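Local coordinates for protein possible galactose mutarotase (Streptomyces platensis subsp. rosaceus, PDB 4RNL) that is a possible galactose mutarotase of the aldose 1-epimerase family, which probably interconverts the alpha and beta anomers of an aldose sugar, at residues A[262-276]-A[331-343]. Residues are numbered along the deposited sequence; the frame is centred on the assembly and turned at random.
Sequences YDPRSGRALALATTE and SYRSETVYAFSVR
The Y262 ring carries the guanidinium of R343 flat on one face, centres 4.2 Å apart and planes at 11°, while the backbone N of P264 lies over the other face and the carbonyl O of G267 meets the ring edge. The cation-pi stack is off-centre: NH1 of R343 sits over the CG-CD2 side of the Y262 ring, and CD of R343 adds a CH-pi contact. It closes one end of an antiparallel pair, strands 268-274 and 332-342, which are neighbours in a large sheet of the beta-sandwich fold characteristic of galactose mutarotases. With an alanine in place of Y262, the guanidinium of R343 would probably lose its flat support and be freer to swing, although water 1 still links its NH2 to L270 O. Two further rings, F340 and Y338, rise from the face shared with L270, L272, T274 and T336, which packs toward strands 180-185 and 305-310. CD1 of L270 lies over the F340 ring, 4.0 Å from its centroid, and also touches the edge of Y338; CD1 of L272 sits over one face of Y338, a CH-pi contact 3.7 Å from that centroid. Both leucines hold CG anti to the backbone N (chi1 168° in L270), which carries their methyls across to the partner strand. A269, A271 and A273 each exchange two backbone hydrogen bonds, with S341, A339 and V337 respectively. Beyond T274 the chain turns, and the side chain of T275 replaces a backbone acceptor: its OG1 receives E335 N at 3.0 Å. On the inward-facing side the hydroxyls of T274 and T336 bond to each other, OG1 to OG1 at 2.9 Å, and T309 also binds T336 OG1. E276 OE1 bonds to H311, whereas OE2 accepts a short 2.5 Å bond from S334 OG on its anti lone pair.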
ATOM      1  N   TYR A 262       9.125  12.406  -7.715  1.00  9.11           N
ATOM      2  CA  TYR A 262       9.994  12.590  -8.871  1.00 10.78           C
ATOM      3  C   TYR A 262      11.451  12.317  -8.537  1.00 11.41           C
ATOM      4  O   TYR A 262      11.958  12.771  -7.508  1.00 12.15           O
ATOM      5  CB  TYR A 262       9.837  14.020  -9.413  1.00 15.26           C
ATOM      6  CG  TYR A 262      10.797  14.373 -10.532  1.00 15.55           C
ATOM      7  CD1 TYR A 262      10.752  13.702 -11.748  1.00 15.36           C
ATOM      8  CD2 TYR A 262      11.725  15.394 -10.381  1.00 16.88           C
ATOM      9  CE1 TYR A 262      11.628  14.024 -12.781  1.00 14.26           C
ATOM     10  CE2 TYR A 262      12.605  15.727 -11.411  1.00 20.52           C
ATOM     11  CZ  TYR A 262      12.549  15.033 -12.609  1.00 16.20           C
ATOM     12  OH  TYR A 262      13.424  15.355 -13.642  1.00 19.14           O
ATOM     13  N   ASP A 263      12.129  11.571  -9.412  1.00 10.48           N
ATOM     14  CA  ASP A 263      13.581  11.389  -9.298  1.00 11.64           C
ATOM     15  C   ASP A 263      14.315  12.189 -10.366  1.00 12.28           C
ATOM     16  O   ASP A 263      14.272  11.830 -11.545  1.00 14.87           O
ATOM     17  CB  ASP A 263      13.963   9.908  -9.457  1.00 11.74           C
ATOM     18  CG  ASP A 263      15.469   9.705  -9.556  1.00 20.68           C
ATOM     19  OD1 ASP A 263      16.213  10.432  -8.855  1.00 15.46           O
ATOM     20  OD2 ASP A 263      15.922   8.830 -10.344  1.00 16.76           O
ATOM     21  N   PRO A 264      15.008  13.264  -9.961  1.00 15.30           N
ATOM     22  CA  PRO A 264      15.721  14.088 -10.947  1.00 16.19           C
ATOM     23  C   PRO A 264      16.756  13.324 -11.766  1.00 18.64           C
ATOM     24  O   PRO A 264      17.049  13.725 -12.896  1.00 15.70           O
ATOM     25  CB  PRO A 264      16.431  15.128 -10.074  1.00 16.83           C
ATOM     26  CG  PRO A 264      15.532  15.265  -8.868  1.00 19.36           C
ATOM     27  CD  PRO A 264      15.007  13.877  -8.617  1.00 14.30           C
ATOM     28  N   ARG A 265      17.325  12.258 -11.210  1.00 16.48           N
ATOM     29  CA  ARG A 265      18.425  11.582 -11.887  1.00 19.40           C
ATOM     30  C   ARG A 265      17.960  10.836 -13.135  1.00 19.92           C
ATOM     31  O   ARG A 265      18.547  10.982 -14.210  1.00 18.96           O
ATOM     32  CB  ARG A 265      19.125  10.586 -10.958  1.00 18.52           C
ATOM     33  CG  ARG A 265      19.890  11.188  -9.792  1.00 31.98           C
ATOM     34  CD  ARG A 265      20.942  10.192  -9.337  1.00 43.44           C
ATOM     35  NE  ARG A 265      21.669  10.605  -8.141  1.00 49.26           N
ATOM     36  CZ  ARG A 265      21.407  10.150  -6.920  1.00 50.17           C
ATOM     37  NH1 ARG A 265      20.418   9.283  -6.737  1.00 43.83           N
ATOM     38  NH2 ARG A 265      22.126  10.564  -5.884  1.00 52.03           N
ATOM     39  N   SER A 266      16.924  10.022 -12.973  1.00 13.95           N
ATOM     40  CA  SER A 266      16.412   9.170 -14.044  1.00 15.42           C
ATOM     41  C   SER A 266      15.333   9.897 -14.820  1.00 15.08           C
ATOM     42  O   SER A 266      15.046   9.570 -15.982  1.00 16.31           O
ATOM     43  CB  SER A 266      15.803   7.900 -13.460  1.00 13.39           C
ATOM     44  OG  SER A 266      14.604   8.194 -12.752  1.00 14.17           O
ATOM     45  N   GLY A 267      14.729  10.883 -14.169  1.00 13.51           N
ATOM     46  CA  GLY A 267      13.605  11.592 -14.751  1.00 13.34           C
ATOM     47  C   GLY A 267      12.252  10.923 -14.589  1.00 14.09           C
ATOM     48  O   GLY A 267      11.257  11.450 -15.093  1.00 15.17           O
ATOM     49  N   ARG A 268      12.190   9.787 -13.893  1.00 11.02           N
ATOM     50  CA  ARG A 268      10.910   9.104 -13.690  1.00 10.40           C
ATOM     51  C   ARG A 268      10.019   9.873 -12.723  1.00 13.30           C
ATOM     52  O   ARG A 268      10.486  10.382 -11.702  1.00 11.74           O
ATOM     53  CB  ARG A 268      11.109   7.671 -13.178  1.00 10.17           C
ATOM     54  CG  ARG A 268      11.776   6.748 -14.201  1.00 11.15           C
ATOM     55  CD  ARG A 268      11.572   5.268 -13.847  1.00 14.11           C
ATOM     56  NE  ARG A 268      12.359   4.391 -14.723  1.00 14.18           N
ATOM     57  CZ  ARG A 268      13.659   4.157 -14.575  1.00 19.09           C
ATOM     58  NH1 ARG A 268      14.333   4.728 -13.580  1.00 14.47           N
ATOM     59  NH2 ARG A 268      14.289   3.354 -15.419  1.00 15.16           N
ATOM     60  N   ALA A 269       8.737   9.957 -13.058  1.00 11.91           N
ATOM     61  CA  ALA A 269       7.767  10.673 -12.235  1.00 11.17           C
ATOM     62  C   ALA A 269       6.571   9.787 -11.951  1.00 12.06           C
ATOM     63  O   ALA A 269       6.156   9.002 -12.804  1.00 14.77           O
ATOM     64  CB  ALA A 269       7.312  11.943 -12.938  1.00 14.28           C
ATOM     65  N   LEU A 270       6.017   9.933 -10.751  1.00 12.69           N
ATOM     66  CA  LEU A 270       4.787   9.251 -10.363  1.00 12.12           C
ATOM     67  C   LEU A 270       3.765  10.271  -9.909  1.00 13.91           C
ATOM     68  O   LEU A 270       4.082  11.159  -9.109  1.00 12.34           O
ATOM     69  CB  LEU A 270       5.058   8.304  -9.197  1.00 10.43           C
ATOM     70  CG  LEU A 270       3.834   7.718  -8.486  1.00  9.88           C
ATOM     71  CD1 LEU A 270       3.116   6.712  -9.388  1.00  8.93           C
ATOM     72  CD2 LEU A 270       4.268   7.060  -7.195  1.00 13.02           C
ATOM     73  N   ALA A 271       2.551  10.148 -10.434  1.00 11.28           N
ATOM     74  CA  ALA A 271       1.402  10.884  -9.916  1.00 12.38           C
ATOM     75  C   ALA A 271       0.471   9.860  -9.295  1.00 10.86           C
ATOM     76  O   ALA A 271       0.021   8.924  -9.971  1.00 13.19           O
ATOM     77  CB  ALA A 271       0.696  11.645 -11.036  1.00 12.56           C
ATOM     78  N   LEU A 272       0.193  10.028  -8.007  1.00 11.71           N
ATOM     79  CA  LEU A 272      -0.626   9.085  -7.256  1.00  9.40           C
ATOM     80  C   LEU A 272      -1.992   9.713  -7.026  1.00 14.38           C
ATOM     81  O   LEU A 272      -2.085  10.788  -6.418  1.00 11.83           O
ATOM     82  CB  LEU A 272       0.035   8.807  -5.893  1.00 10.98           C
ATOM     83  CG  LEU A 272      -0.562   7.688  -5.031  1.00 16.51           C
ATOM     84  CD1 LEU A 272      -0.479   6.368  -5.764  1.00 17.71           C
ATOM     85  CD2 LEU A 272       0.127   7.569  -3.676  1.00 17.06           C
ATOM     86  N   ALA A 273      -3.044   9.051  -7.504  1.00 12.58           N
ATOM     87  CA  ALA A 273      -4.412   9.552  -7.333  1.00  8.80           C
ATOM     88  C   ALA A 273      -5.203   8.578  -6.481  1.00  9.47           C
ATOM     89  O   ALA A 273      -5.001   7.365  -6.574  1.00 10.23           O
ATOM     90  CB  ALA A 273      -5.079   9.756  -8.675  1.00 10.50           C
ATOM     91  N   THR A 274      -6.102   9.097  -5.642  1.00  9.42           N
ATOM     92  CA  THR A 274      -6.843   8.223  -4.745  1.00 11.23           C
ATOM     93  C   THR A 274      -8.171   8.811  -4.306  1.00 11.06           C
ATOM     94  O   THR A 274      -8.385  10.022  -4.366  1.00 10.32           O
ATOM     95  CB  THR A 274      -6.009   7.861  -3.489  1.00 14.62           C
ATOM     96  OG1 THR A 274      -6.651   6.803  -2.765  1.00 10.62           O
ATOM     97  CG2 THR A 274      -5.840   9.074  -2.567  1.00 11.73           C
ATOM     98  N   THR A 275      -9.061   7.927  -3.864  1.00 10.31           N
ATOM     99  CA  THR A 275     -10.322   8.307  -3.239  1.00 11.48           C
ATOM    100  C   THR A 275     -10.138   8.503  -1.731  1.00 14.63           C
ATOM    101  O   THR A 275     -10.992   9.078  -1.055  1.00 11.77           O
ATOM    102  CB  THR A 275     -11.355   7.196  -3.436  1.00  9.97           C
ATOM    103  OG1 THR A 275     -10.778   5.954  -3.014  1.00  9.77           O
ATOM    104  CG2 THR A 275     -11.755   7.088  -4.911  1.00 13.01           C
ATOM    105  N   GLU A 276      -9.023   8.004  -1.206  1.00  9.51           N
ATOM    106  CA  GLU A 276      -8.787   7.980   0.247  1.00 10.05           C
ATOM    107  C   GLU A 276      -8.542   9.357   0.857  1.00 10.43           C
ATOM    108  O   GLU A 276      -8.064  10.271   0.176  1.00 11.07           O
ATOM    109  CB  GLU A 276      -7.582   7.074   0.548  1.00 10.23           C
ATOM    110  CG  GLU A 276      -7.841   5.598   0.276  1.00 13.13           C
ATOM    111  CD  GLU A 276      -8.763   4.966   1.310  1.00 19.66           C
ATOM    112  OE1 GLU A 276      -8.749   5.403   2.479  1.00 19.47           O
ATOM    113  OE2 GLU A 276      -9.510   4.027   0.957  1.00 23.32           O
ATOM    114  N   SER A 331     -21.449  -0.963   0.546  1.00 18.42           N
ATOM    115  CA  SER A 331     -20.377  -1.377  -0.360  1.00 19.29           C
ATOM    116  C   SER A 331     -19.146  -0.523  -0.116  1.00 21.20           C
ATOM    117  O   SER A 331     -19.189   0.700  -0.265  1.00 20.36           O
ATOM    118  CB  SER A 331     -20.832  -1.246  -1.818  1.00 26.14           C
ATOM    119  OG  SER A 331     -19.748  -1.406  -2.715  1.00 36.22           O
ATOM    120  N   TYR A 332     -18.053  -1.163   0.290  1.00 12.91           N
ATOM    121  CA  TYR A 332     -16.782  -0.475   0.481  1.00 12.18           C
ATOM    122  C   TYR A 332     -16.103  -0.401  -0.874  1.00 14.96           C
ATOM    123  O   TYR A 332     -16.056  -1.395  -1.598  1.00 15.18           O
ATOM    124  CB  TYR A 332     -15.902  -1.269   1.466  1.00 12.29           C
ATOM    125  CG  TYR A 332     -14.465  -0.802   1.590  1.00 14.05           C
ATOM    126  CD1 TYR A 332     -14.108   0.181   2.502  1.00 17.83           C
ATOM    127  CD2 TYR A 332     -13.458  -1.368   0.819  1.00 12.59           C
ATOM    128  CE1 TYR A 332     -12.794   0.605   2.630  1.00 16.71           C
ATOM    129  CE2 TYR A 332     -12.140  -0.949   0.940  1.00 13.65           C
ATOM    130  CZ  TYR A 332     -11.815   0.038   1.846  1.00 13.60           C
ATOM    131  OH  TYR A 332     -10.502   0.442   1.970  1.00 15.93           O
ATOM    132  N   ARG A 333     -15.597   0.777  -1.229  1.00 13.32           N
ATOM    133  CA  ARG A 333     -14.839   0.929  -2.469  1.00 13.07           C
ATOM    134  C   ARG A 333     -13.703   1.914  -2.273  1.00 19.16           C
ATOM    135  O   ARG A 333     -13.901   3.023  -1.773  1.00 14.38           O
ATOM    136  CB  ARG A 333     -15.725   1.397  -3.628  1.00 15.52           C
ATOM    137  CG  ARG A 333     -14.961   1.518  -4.971  1.00 17.36           C
ATOM    138  CD  ARG A 333     -15.803   2.158  -6.087  1.00 20.54           C
ATOM    139  NE  ARG A 333     -15.146   2.038  -7.390  1.00 18.21           N
ATOM    140  CZ  ARG A 333     -14.255   2.907  -7.862  1.00 17.44           C
ATOM    141  NH1 ARG A 333     -13.918   3.974  -7.149  1.00 18.09           N
ATOM    142  NH2 ARG A 333     -13.694   2.708  -9.048  1.00 18.41           N
ATOM    143  N   SER A 334     -12.507   1.511  -2.670  1.00 14.35           N
ATOM    144  CA  SER A 334     -11.368   2.407  -2.618  1.00 13.55           C
ATOM    145  C   SER A 334     -10.608   2.269  -3.923  1.00 13.60           C
ATOM    146  O   SER A 334     -10.525   1.177  -4.480  1.00 15.69           O
ATOM    147  CB  SER A 334     -10.468   2.057  -1.440  1.00 18.17           C
ATOM    148  OG  SER A 334      -9.407   2.982  -1.355  1.00 19.25           O
ATOM    149  N   GLU A 335     -10.068   3.370  -4.430  1.00 14.76           N
ATOM    150  CA  GLU A 335      -9.383   3.317  -5.712  1.00 10.96           C
ATOM    151  C   GLU A 335      -8.149   4.190  -5.683  1.00 12.83           C
ATOM    152  O   GLU A 335      -8.209   5.354  -5.283  1.00 12.98           O
ATOM    153  CB  GLU A 335     -10.321   3.763  -6.846  1.00 10.12           C
ATOM    154  CG  GLU A 335      -9.614   3.887  -8.207  1.00 17.06           C
ATOM    155  CD  GLU A 335     -10.535   4.368  -9.321  1.00 22.75           C
ATOM    156  OE1 GLU A 335     -11.679   4.762  -9.025  1.00 20.36           O
ATOM    157  OE2 GLU A 335     -10.110   4.362 -10.499  1.00 20.49           O
ATOM    158  N   THR A 336      -7.030   3.611  -6.099  1.00 11.57           N
ATOM    159  CA  THR A 336      -5.767   4.324  -6.162  1.00  9.77           C
ATOM    160  C   THR A 336      -5.127   4.059  -7.528  1.00 14.67           C
ATOM    161  O   THR A 336      -5.198   2.946  -8.055  1.00 11.93           O
ATOM    162  CB  THR A 336      -4.846   3.919  -4.985  1.00 12.48           C
ATOM    163  OG1 THR A 336      -5.471   4.305  -3.742  1.00 13.33           O
ATOM    164  CG2 THR A 336      -3.497   4.624  -5.090  1.00 14.40           C
ATOM    165  N   VAL A 337      -4.561   5.097  -8.134  1.00 12.29           N
ATOM    166  CA  VAL A 337      -3.949   4.958  -9.451  1.00  9.74           C
ATOM    167  C   VAL A 337      -2.513   5.449  -9.375  1.00 14.06           C
ATOM    168  O   VAL A 337      -2.248   6.540  -8.867  1.00 13.46           O
ATOM    169  CB  VAL A 337      -4.696   5.779 -10.523  1.00 13.30           C
ATOM    170  CG1 VAL A 337      -4.057   5.560 -11.898  1.00 13.28           C
ATOM    171  CG2 VAL A 337      -6.180   5.419 -10.559  1.00 16.55           C
ATOM    172  N   TYR A 338      -1.586   4.628  -9.860  1.00 11.72           N
ATOM    173  CA  TYR A 338      -0.184   5.002  -9.925  1.00  9.73           C
ATOM    174  C   TYR A 338       0.121   5.321 -11.379  1.00 12.38           C
ATOM    175  O   TYR A 338       0.230   4.409 -12.193  1.00 13.73           O
ATOM    176  CB  TYR A 338       0.694   3.827  -9.495  1.00 12.42           C
ATOM    177  CG  TYR A 338       0.520   3.373  -8.059  1.00 14.33           C
ATOM    178  CD1 TYR A 338      -0.594   2.637  -7.666  1.00 22.12           C
ATOM    179  CD2 TYR A 338       1.498   3.646  -7.111  1.00 16.30           C
ATOM    180  CE1 TYR A 338      -0.741   2.207  -6.354  1.00 21.08           C
ATOM    181  CE2 TYR A 338       1.367   3.216  -5.805  1.00 19.70           C
ATOM    182  CZ  TYR A 338       0.246   2.499  -5.433  1.00 28.40           C
ATOM    183  OH  TYR A 338       0.122   2.083  -4.128  1.00 34.64           O
ATOM    184  N   ALA A 339       0.258   6.602 -11.709  1.00 12.02           N
ATOM    185  CA  ALA A 339       0.497   7.009 -13.095  1.00 12.45           C
ATOM    186  C   ALA A 339       1.949   7.432 -13.285  1.00 12.43           C
ATOM    187  O   ALA A 339       2.397   8.424 -12.706  1.00 13.75           O
ATOM    188  CB  ALA A 339      -0.452   8.144 -13.498  1.00 13.70           C
ATOM    189  N   PHE A 340       2.682   6.673 -14.099  1.00 12.33           N
ATOM    190  CA  PHE A 340       4.099   6.940 -14.322  1.00 11.22           C
ATOM    191  C   PHE A 340       4.310   7.738 -15.595  1.00 15.07           C
ATOM    192  O   PHE A 340       3.587   7.568 -16.578  1.00 15.86           O
ATOM    193  CB  PHE A 340       4.902   5.627 -14.376  1.00 12.00           C
ATOM    194  CG  PHE A 340       4.922   4.879 -13.066  1.00 13.11           C
ATOM    195  CD1 PHE A 340       3.882   4.023 -12.724  1.00 11.03           C
ATOM    196  CD2 PHE A 340       5.969   5.054 -12.165  1.00 16.12           C
ATOM    197  CE1 PHE A 340       3.891   3.344 -11.503  1.00 12.44           C
ATOM    198  CE2 PHE A 340       5.987   4.383 -10.956  1.00 15.58           C
ATOM    199  CZ  PHE A 340       4.941   3.532 -10.617  1.00 11.95           C
ATOM    200  N   SER A 341       5.312   8.609 -15.574  1.00 13.92           N
ATOM    201  CA  SER A 341       5.672   9.413 -16.737  1.00 14.57           C
ATOM    202  C   SER A 341       7.118   9.825 -16.556  1.00 14.18           C
ATOM    203  O   SER A 341       7.799   9.313 -15.664  1.00 14.00           O
ATOM    204  CB  SER A 341       4.785  10.652 -16.834  1.00 16.21           C
ATOM    205  OG  SER A 341       4.927  11.462 -15.677  1.00 16.55           O
ATOM    206  N   VAL A 342       7.587  10.759 -17.375  1.00 14.48           N
ATOM    207  CA  VAL A 342       8.948  11.277 -17.217  1.00 13.40           C
ATOM    208  C   VAL A 342       8.950  12.786 -17.341  1.00 15.16           C
ATOM    209  O   VAL A 342       8.018  13.364 -17.901  1.00 17.43           O
ATOM    210  CB  VAL A 342       9.937  10.686 -18.248  1.00 15.77           C
ATOM    211  CG1 VAL A 342      10.073   9.182 -18.062  1.00 15.25           C
ATOM    212  CG2 VAL A 342       9.501  11.019 -19.664  1.00 19.59           C
ATOM    213  N   ARG A 343       9.993  13.416 -16.801  1.00 17.65           N
ATOM    214  CA  ARG A 343      10.242  14.845 -16.986  1.00 17.09           C
ATOM    215  C   ARG A 343      11.663  15.055 -17.485  1.00 29.66           C
ATOM    216  O   ARG A 343      12.555  14.233 -17.239  1.00 31.80           O
ATOM    217  CB  ARG A 343      10.103  15.607 -15.670  1.00 16.50           C
ATOM    218  CG  ARG A 343       8.826  15.394 -14.904  1.00 15.55           C
ATOM    219  CD  ARG A 343       8.786  16.363 -13.724  1.00 19.64           C
ATOM    220  NE  ARG A 343       7.815  15.961 -12.713  1.00 17.55           N
ATOM    221  CZ  ARG A 343       7.845  16.374 -11.449  1.00 20.20           C
ATOM    222  NH1 ARG A 343       8.800  17.197 -11.047  1.00 19.12           N
ATOM    223  NH2 ARG A 343       6.929  15.952 -10.583  1.00 20.12           N
ATOM    224  OXT ARG A 343      11.958  16.066 -18.123  1.00 25.71           O
TER
HETATM  225  O   HOH W   1       5.446  13.688 -10.452  1.00 20.48           O
HETATM  226  O   HOH W   2      -9.915   2.472   3.317  1.00 18.22           O